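Local structure of gamma-glutamyltranspeptidase (Ggt) (Helicobacter pylori 26695, 5BPK) at residues 61-66 and 150-155; 107-112 and 253-258; 132-137 and 249-254. The protein probably cleaves gamma-glutamyl compounds such as glutathione and transfers the gamma-glutamyl group to water or amino acids, as a member of the Ntn-hydrolase superfamily. All coordinates share one frame; numbering follows the deposited sequence.

Contact 1: 61-66 and 150-155; sequences AIDAAV and YGTKKL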
loop_
_atom_site.group_PDB
_atom_site.type_symbol
_atom_site.label_atom_id
_atom_site.label_comp_id
_atom_site.label_asym_id
_atom_site.label_seq_id
_atom_site.Cartn_x
_atom_site.Cartn_y
_atom_site.Cartn_z
ATOM N N ALA A 61 8.838 17.696 2.879
ATOM C CA ALA A 61 8.023 16.584 2.387
ATOM C C ALA A 61 7.514 15.686 3.526
ATOM O O ALA A 61 6.421 15.115 3.423
ATOM C CB ALA A 61 8.795 15.777 1.355
ATOM N N ILE A 62 8.302 15.559 4.598
ATOM C CA ILE A 62 7.910 14.744 5.734
ATOM C C ILE A 62 6.764 15.413 6.501
ATOM O O ILE A 62 5.785 14.758 6.851
ATOM C CB ILE A 62 9.094 14.431 6.675
ATOM C CG1 ILE A 62 10.108 13.476 6.007
ATOM C CG2 ILE A 62 8.592 13.856 8.007
ATOM C CD1 ILE A 62 11.051 14.115 5.002
ATOM N N ASP A 63 6.905 16.709 6.782
ATOM C CA ASP A 63 5.825 17.475 7.416
ATOM C C ASP A 63 4.506 17.266 6.657
ATOM O O ASP A 63 3.479 16.960 7.259
ATOM C CB ASP A 63 6.146 18.967 7.455
ATOM C CG ASP A 63 7.404 19.288 8.247
ATOM O OD1 ASP A 63 7.594 18.735 9.357
ATOM O OD2 ASP A 63 8.197 20.120 7.758
ATOM N N ALA A 64 4.552 17.420 5.334
ATOM C CA ALA A 64 3.360 17.284 4.497
ATOM C C ALA A 64 2.820 15.857 4.578
ATOM O O ALA A 64 1.619 15.661 4.673
ATOM C CB ALA A 64 3.672 17.647 3.046
ATOM N N ALA A 65 3.715 14.872 4.531
ATOM C CA ALA A 65 3.317 13.466 4.598
ATOM C C ALA A 65 2.614 13.133 5.913
ATOM O O ALA A 65 1.642 12.373 5.937
ATOM C CB ALA A 65 4.522 12.559 4.379
ATOM N N VAL A 66 3.094 13.709 7.011
ATOM C CA VAL A 66 2.465 13.509 8.311
ATOM C C VAL A 66 1.062 14.138 8.357
ATOM O O VAL A 66 0.095 13.500 8.801
ATOM C CB VAL A 66 3.386 14.014 9.458
ATOM C CG1 VAL A 66 2.614 14.075 10.799
ATOM C CG2 VAL A 66 4.638 13.110 9.552
ATOM N N TYR A 150 12.906 13.562 10.899
ATOM C CA TYR A 150 13.128 14.291 9.648
ATOM C C TYR A 150 12.234 15.502 9.392
ATOM O O TYR A 150 12.454 16.201 8.408
ATOM C CB TYR A 150 13.007 13.343 8.451
ATOM C CG TYR A 150 13.978 12.189 8.451
ATOM C CD1 TYR A 150 15.357 12.411 8.396
ATOM C CD2 TYR A 150 13.529 10.871 8.483
ATOM C CE1 TYR A 150 16.257 11.357 8.398
ATOM C CE2 TYR A 150 14.433 9.798 8.477
ATOM C CZ TYR A 150 15.792 10.050 8.437
ATOM O OH TYR A 150 16.694 9.008 8.429
ATOM N N GLY A 151 11.242 15.752 10.244
ATOM C CA GLY A 151 10.305 16.861 10.049
ATOM C C GLY A 151 10.846 18.163 10.613
ATOM O O GLY A 151 11.890 18.184 11.273
ATOM N N THR A 152 10.130 19.249 10.341
ATOM C CA THR A 152 10.483 20.570 10.864
ATOM C C THR A 152 9.325 21.281 11.564
ATOM O O THR A 152 9.557 22.242 12.298
ATOM C CB THR A 152 11.032 21.491 9.753
ATOM O OG1 THR A 152 9.983 21.838 8.838
ATOM C CG2 THR A 152 12.175 20.822 9.015
ATOM N N LYS A 153 8.091 20.828 11.344
ATOM C CA LYS A 153 6.917 21.455 11.949
ATOM C C LYS A 153 6.428 20.681 13.158
ATOM O O LYS A 153 6.793 19.529 13.355
ATOM C CB LYS A 153 5.795 21.603 10.926
ATOM C CG LYS A 153 6.177 22.457 9.732
ATOM C CD LYS A 153 5.249 23.640 9.548
ATOM C CE LYS A 153 5.770 24.607 8.486
ATOM N NZ LYS A 153 5.113 25.944 8.576
ATOM N N LYS A 154 5.637 21.347 13.988
ATOM C CA LYS A 154 5.103 20.733 15.198
ATOM C C LYS A 154 3.909 19.834 14.884
ATOM O O LYS A 154 3.087 20.149 14.020
ATOM C CB LYS A 154 4.716 21.808 16.215
ATOM C CG LYS A 154 5.899 22.663 16.685
ATOM N N LEU A 155 3.823 18.710 15.587
ATOM C CA LEU A 155 2.690 17.802 15.434
ATOM C C LEU A 155 1.357 18.549 15.517
ATOM O O LEU A 155 0.474 18.286 14.729
ATOM C CB LEU A 155 2.734 16.672 16.468
ATOM C CG LEU A 155 1.604 15.630 16.370
ATOM C CD1 LEU A 155 1.685 14.844 15.061
ATOM C CD2 LEU A 155 1.641 14.692 17.564
#
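Asp63 OD1 accepts two backbone N-H groups from the loop at 150-155. Thr152 N lies 2.8 Å from Asp63 OD1, on its syn lone pair, whereas Lys153 N, 2.9 Å from the same OD1, comes from well above the carboxylate plane along a nearly straight bond (169°). The other oxygen, OD2, meets Thr152 OG1 on its syn side at 2.7 Å. Thr152 therefore holds both oxygens, OD1 chiefly through its backbone N-H and OD2 chiefly through its hydroxyl, which fixes the carboxylate's rotation. Gly151 has no side chain, and its CA comes to 3.4 Å from Asp63 OD1, where a beta carbon would crowd the oxygen. Beyond its backbone bond, Lys153 lays CB and CG against the carboxylate, while its ammonium turns away to the carbonyl of Glu57. Apolar contacts flank the polar centre: Ile62 CG1 touches Tyr150 CB at 3.8 Å, and Val66 CG1 makes a looser contact with Leu155 CD1 (4.4 Å). Asp63 OD2 also accepts from N of Asn60, the residue just before the helix, and this bond is one half of a capping box. An aspartate in the first turn of helix 61-75 thus binds the link between helices 139-150 and 155-168, within a helical layer as expected for the αββα Ntn-hydrolase fold.

Contact 2: 107-112 and 253-258; sequences PLKATK and KEDLAS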
loop_
_atom_site.group_PDB
_atom_site.type_symbol
_atom_site.label_atom_id
_atom_site.label_comp_id
_atom_site.label_asym_id
_atom_site.label_seq_id
_atom_site.Cartn_x
_atom_site.Cartn_y
_atom_site.Cartn_z
ATOM N N PRO A 107 -0.406 -9.787 17.692
ATOM C CA PRO A 107 -0.359 -9.541 19.125
ATOM C C PRO A 107 0.426 -10.611 19.879
ATOM O O PRO A 107 0.681 -11.704 19.348
ATOM C CB PRO A 107 -1.840 -9.556 19.526
ATOM C CG PRO A 107 -2.560 -9.165 18.295
ATOM C CD PRO A 107 -1.792 -9.830 17.197
ATOM N N LEU A 108 0.775 -10.295 21.123
ATOM C CA LEU A 108 1.583 -11.188 21.958
ATOM C C LEU A 108 0.926 -12.548 22.154
ATOM O O LEU A 108 1.618 -13.562 22.298
ATOM C CB LEU A 108 1.851 -10.536 23.323
ATOM C CG LEU A 108 2.925 -9.451 23.325
ATOM C CD1 LEU A 108 2.745 -8.466 24.490
ATOM C CD2 LEU A 108 4.299 -10.101 23.349
ATOM N N LYS A 109 -0.407 -12.573 22.160
ATOM C CA LYS A 109 -1.147 -13.823 22.341
ATOM C C LYS A 109 -1.454 -14.549 21.028
ATOM O O LYS A 109 -2.098 -15.584 21.034
ATOM C CB LYS A 109 -2.416 -13.579 23.176
ATOM C CG LYS A 109 -2.104 -13.322 24.664
ATOM C CD LYS A 109 -2.334 -11.878 25.113
ATOM C CE LYS A 109 -1.064 -11.221 25.675
ATOM N NZ LYS A 109 -1.140 -9.723 25.695
ATOM N N ALA A 110 -0.959 -14.028 19.902
ATOM C CA ALA A 110 -1.152 -14.670 18.610
ATOM C C ALA A 110 -0.465 -16.031 18.535
ATOM O O ALA A 110 0.596 -16.240 19.122
ATOM C CB ALA A 110 -0.627 -13.771 17.500
ATOM N N THR A 111 -1.082 -16.944 17.793
ATOM C CA THR A 111 -0.525 -18.271 17.560
ATOM C C THR A 111 -0.733 -18.707 16.113
ATOM O O THR A 111 -1.644 -18.244 15.417
ATOM C CB THR A 111 -1.147 -19.322 18.509
ATOM O OG1 THR A 111 -2.552 -19.424 18.270
ATOM C CG2 THR A 111 -0.900 -18.965 19.970
ATOM N N LYS A 112 0.125 -19.620 15.679
ATOM C CA LYS A 112 0.125 -20.126 14.311
ATOM C C LYS A 112 -1.269 -20.509 13.793
ATOM O O LYS A 112 -1.671 -20.119 12.701
ATOM C CB LYS A 112 1.072 -21.326 14.246
ATOM C CG LYS A 112 1.285 -21.884 12.867
ATOM C CD LYS A 112 2.327 -22.994 12.900
ATOM C CE LYS A 112 1.849 -24.212 12.153
ATOM N NZ LYS A 112 0.758 -24.919 12.882
ATOM N N LYS A 253 -3.017 -3.586 26.506
ATOM C CA LYS A 253 -2.146 -2.453 26.801
ATOM C C LYS A 253 -0.659 -2.814 26.650
ATOM O O LYS A 253 0.147 -1.959 26.289
ATOM C CB LYS A 253 -2.426 -1.903 28.206
ATOM C CG LYS A 253 -3.712 -1.105 28.287
ATOM C CD LYS A 253 -3.924 -0.516 29.675
ATOM C CE LYS A 253 -4.404 -1.565 30.662
ATOM N NZ LYS A 253 -4.812 -0.952 31.965
ATOM N N GLU A 254 -0.303 -4.066 26.927
ATOM C CA GLU A 254 1.079 -4.517 26.782
ATOM C C GLU A 254 1.502 -4.526 25.309
ATOM O O GLU A 254 2.619 -4.109 24.974
ATOM C CB GLU A 254 1.295 -5.903 27.394
ATOM C CG GLU A 254 2.781 -6.284 27.492
ATOM C CD GLU A 254 3.029 -7.670 28.073
ATOM O OE1 GLU A 254 2.052 -8.378 28.413
ATOM O OE2 GLU A 254 4.216 -8.050 28.180
ATOM N N ASP A 255 0.608 -4.976 24.435
ATOM C CA ASP A 255 0.867 -4.929 22.991
ATOM C C ASP A 255 1.122 -3.496 22.542
ATOM O O ASP A 255 2.069 -3.215 21.811
ATOM C CB ASP A 255 -0.316 -5.482 22.198
ATOM C CG ASP A 255 -0.400 -6.990 22.222
ATOM O OD1 ASP A 255 0.578 -7.651 21.841
ATOM O OD2 ASP A 255 -1.465 -7.520 22.586
ATOM N N LEU A 256 0.269 -2.587 22.993
ATOM C CA LEU A 256 0.322 -1.204 22.537
ATOM C C LEU A 256 1.595 -0.527 23.042
ATOM O O LEU A 256 2.280 0.149 22.276
ATOM C CB LEU A 256 -0.933 -0.436 22.967
ATOM C CG LEU A 256 -2.240 -0.912 22.316
ATOM C CD1 LEU A 256 -3.450 -0.448 23.120
ATOM C CD2 LEU A 256 -2.375 -0.507 20.852
ATOM N N ALA A 257 1.930 -0.744 24.320
ATOM C CA ALA A 257 3.130 -0.148 24.916
ATOM C C ALA A 257 4.433 -0.689 24.314
ATOM O O ALA A 257 5.475 -0.028 24.394
ATOM C CB ALA A 257 3.123 -0.338 26.440
ATOM N N SER A 258 4.365 -1.883 23.719
ATOM C CA SER A 258 5.525 -2.513 23.079
ATOM C C SER A 258 5.589 -2.348 21.546
ATOM O O SER A 258 6.526 -2.863 20.907
ATOM C CB SER A 258 5.613 -3.998 23.453
ATOM O OG SER A 258 4.507 -4.758 22.997
#
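This is a mainly polar contact, in which two carboxylates of a helix start take a backbone N-H and pack against the carbons of a beta turn; it joins the type I turn Pro107 to Ala110 to the first turn of the short helix 253-257, on a partly buried flank of the chain. The turn belongs to the long loop between strand 97-102 and helix 139-150. Its central bond runs from Leu108 N to Asp255 OD1, 2.7 Å long and fairly straight (156°), and uses the syn lone pair of that oxygen. Asp255 reaches it with CG anti to its carbonyl carbon (chi1 -76°), which swings the carboxylate to the turn. The Leu108 side chain then runs alongside Asp255 in the opposite direction, its CG 3.3 Å from Asp255 OD1. At its far end Leu108 CD1 rests over the flat face of the Glu254 carboxylate, 3.7 Å from Glu254 CD and about equally far from the two oxygens. Pro107, which opens the turn, sets its CB 3.7 Å from Asp255 OD2. Lys109 curls back, bent twice along its chain, and brings NZ to 3.8 Å from Asp255 OD2, a long salt bridge that probably adds a modest attraction. Asp255 OD2 has a firmer partner in Thr252, the N-cap residue of this helix, whose backbone N donates to it. Acceptance of the N-cap residue's N-H by the third residue of a helix is one half of a capping box, here with the carboxylate's other oxygen holding a beta turn.

Contact 3: 132-137 and 249-254; sequences LAAGVP and GIITKE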
loop_
_atom_site.group_PDB
_atom_site.type_symbol
_atom_site.label_atom_id
_atom_site.label_comp_id
_atom_site.label_asym_id
_atom_site.label_seq_id
_atom_site.Cartn_x
_atom_site.Cartn_y
_atom_site.Cartn_z
ATOM N N LEU A 132 -10.436 -10.070 16.350
ATOM C CA LEU A 132 -9.316 -11.015 16.266
ATOM C C LEU A 132 -8.527 -10.843 14.957
ATOM O O LEU A 132 -7.376 -11.258 14.863
ATOM C CB LEU A 132 -9.801 -12.462 16.391
ATOM C CG LEU A 132 -8.701 -13.449 16.799
ATOM C CD1 LEU A 132 -8.144 -13.097 18.179
ATOM C CD2 LEU A 132 -9.213 -14.884 16.791
ATOM N N ALA A 133 -9.160 -10.228 13.959
ATOM C CA ALA A 133 -8.535 -9.990 12.654
ATOM C C ALA A 133 -7.457 -8.910 12.699
ATOM O O ALA A 133 -6.732 -8.729 11.712
ATOM C CB ALA A 133 -9.594 -9.596 11.628
ATOM N N ALA A 134 -7.362 -8.183 13.811
ATOM C CA ALA A 134 -6.481 -6.996 13.894
ATOM C C ALA A 134 -5.079 -7.285 14.415
ATOM O O ALA A 134 -4.905 -7.964 15.437
ATOM C CB ALA A 134 -7.124 -5.925 14.758
ATOM N N GLY A 135 -4.082 -6.731 13.724
ATOM C CA GLY A 135 -2.736 -6.589 14.263
ATOM C C GLY A 135 -2.614 -5.311 15.078
ATOM O O GLY A 135 -3.479 -4.432 15.019
ATOM N N VAL A 136 -1.534 -5.202 15.846
ATOM C CA VAL A 136 -1.302 -4.008 16.665
ATOM C C VAL A 136 -1.032 -2.802 15.751
ATOM O O VAL A 136 -0.092 -2.844 14.974
ATOM C CB VAL A 136 -0.107 -4.208 17.626
ATOM C CG1 VAL A 136 0.006 -3.016 18.550
ATOM C CG2 VAL A 136 -0.271 -5.500 18.435
ATOM N N PRO A 137 -1.862 -1.733 15.827
ATOM C CA PRO A 137 -1.701 -0.615 14.880
ATOM C C PRO A 137 -0.350 0.100 14.967
ATOM O O PRO A 137 0.139 0.382 16.077
ATOM C CB PRO A 137 -2.802 0.352 15.289
ATOM C CG PRO A 137 -3.866 -0.529 15.910
ATOM C CD PRO A 137 -3.077 -1.580 16.649
ATOM N N GLY A 249 -11.285 -10.224 21.031
ATOM C CA GLY A 249 -9.975 -9.861 20.499
ATOM C C GLY A 249 -8.894 -10.098 21.533
ATOM O O GLY A 249 -9.191 -10.421 22.685
ATOM N N ILE A 250 -7.639 -9.881 21.142
ATOM C CA ILE A 250 -6.506 -10.189 22.012
ATOM C C ILE A 250 -5.482 -9.060 22.226
ATOM O O ILE A 250 -4.518 -9.234 22.974
ATOM C CB ILE A 250 -5.767 -11.473 21.538
ATOM C CG1 ILE A 250 -5.251 -11.335 20.104
ATOM C CG2 ILE A 250 -6.680 -12.693 21.647
ATOM C CD1 ILE A 250 -4.247 -12.431 19.728
ATOM N N ILE A 251 -5.685 -7.904 21.602
ATOM C CA ILE A 251 -4.754 -6.790 21.779
ATOM C C ILE A 251 -4.945 -6.171 23.160
ATOM O O ILE A 251 -6.072 -5.912 23.589
ATOM C CB ILE A 251 -4.903 -5.721 20.683
ATOM C CG1 ILE A 251 -4.521 -6.325 19.332
ATOM C CG2 ILE A 251 -4.020 -4.494 20.991
ATOM C CD1 ILE A 251 -4.879 -5.465 18.149
ATOM N N THR A 252 -3.825 -5.969 23.844
ATOM C CA THR A 252 -3.805 -5.473 25.210
ATOM C C THR A 252 -2.968 -4.202 25.331
ATOM O O THR A 252 -2.258 -3.804 24.402
ATOM C CB THR A 252 -3.169 -6.518 26.148
ATOM O OG1 THR A 252 -1.798 -6.714 25.785
ATOM C CG2 THR A 252 -3.917 -7.842 26.087
ATOM N N LYS A 253 -3.017 -3.586 26.506
ATOM C CA LYS A 253 -2.146 -2.453 26.801
ATOM C C LYS A 253 -0.659 -2.814 26.650
ATOM O O LYS A 253 0.147 -1.959 26.289
ATOM C CB LYS A 253 -2.426 -1.903 28.206
ATOM C CG LYS A 253 -3.712 -1.105 28.287
ATOM C CD LYS A 253 -3.924 -0.516 29.675
ATOM C CE LYS A 253 -4.404 -1.565 30.662
ATOM N NZ LYS A 253 -4.812 -0.952 31.965
ATOM N N GLU A 254 -0.303 -4.066 26.927
ATOM C CA GLU A 254 1.079 -4.517 26.782
ATOM C C GLU A 254 1.502 -4.526 25.309
ATOM O O GLU A 254 2.619 -4.109 24.974
ATOM C CB GLU A 254 1.295 -5.903 27.394
ATOM C CG GLU A 254 2.781 -6.284 27.492
ATOM C CD GLU A 254 3.029 -7.670 28.073
ATOM O OE1 GLU A 254 2.052 -8.378 28.413
ATOM O OE2 GLU A 254 4.216 -8.050 28.180
#
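Ile251 is the main bump of this contact, and its CD1 methyl fills a shallow hollow in the backbone of the loop 132-137. The hollow is lined by peptide groups more than by side chains: Ile251 CD1 lies 3.6 Å from Gly135 O and 3.7 Å from Ala134 O, with Val136 N also near. On its rim, Ala134 CB stands 4.1 Å from Ile251 CD1, and Val136 CG2 faces Ile251 CG1 lower on the same side chain. Ile251 enters tip first because its chain is extended past CG1 (chi2 169°). A second, smaller fit lies at the other end of the contact. There Leu132 CD1 sits against the fork of Ile250, 3.8 Å from Ile250 CG2 and 3.9 Å from Ile250 CG1, the two side chains crossing obliquely. Where the backbones come nearest, Gly249 brings no side chain between them, and its CA is 4.2 Å from Leu132 N. No hydrogen bond joins the two segments, and the contact between them is one of van der Waals packing. Beyond the segments, Ile240 and Met244 of helix 234-246 also pack on Ile251, and Pro107, earlier in the same long loop as 132-137, touches it too. Val136 is tied by backbone bonds to Lys105, and Gly135 N donates to Asn38 of the other Ggt chain. The loop 132-137 thus runs between that second chain and the approach to helix 253-257, shortly before helix 139-150 begins.

In the fold
From the N terminus, the chain first lays down helix 61-75, whose opening turn waits for residues 150-155; contact 1 then closes a loop of more than 80 residues. Within that loop lie 107-112 and 132-137, whose partners come only after it, so contacts 2 and 3 both cross contact 1. They end on the same piece of chain, share Lys253 and Glu254, and have centres about 6 Å apart, with Pro107 CG 3.6 Å from Ile251 CG1. Contact 1 lies about 28 Å from contact 3, centre to centre. Contact 1 ties helix 61-75 to the link between helices 139-150 and 155-168; contacts 2 and 3 moor the long loop after strand 97-102 to helix 253-257 and its approach.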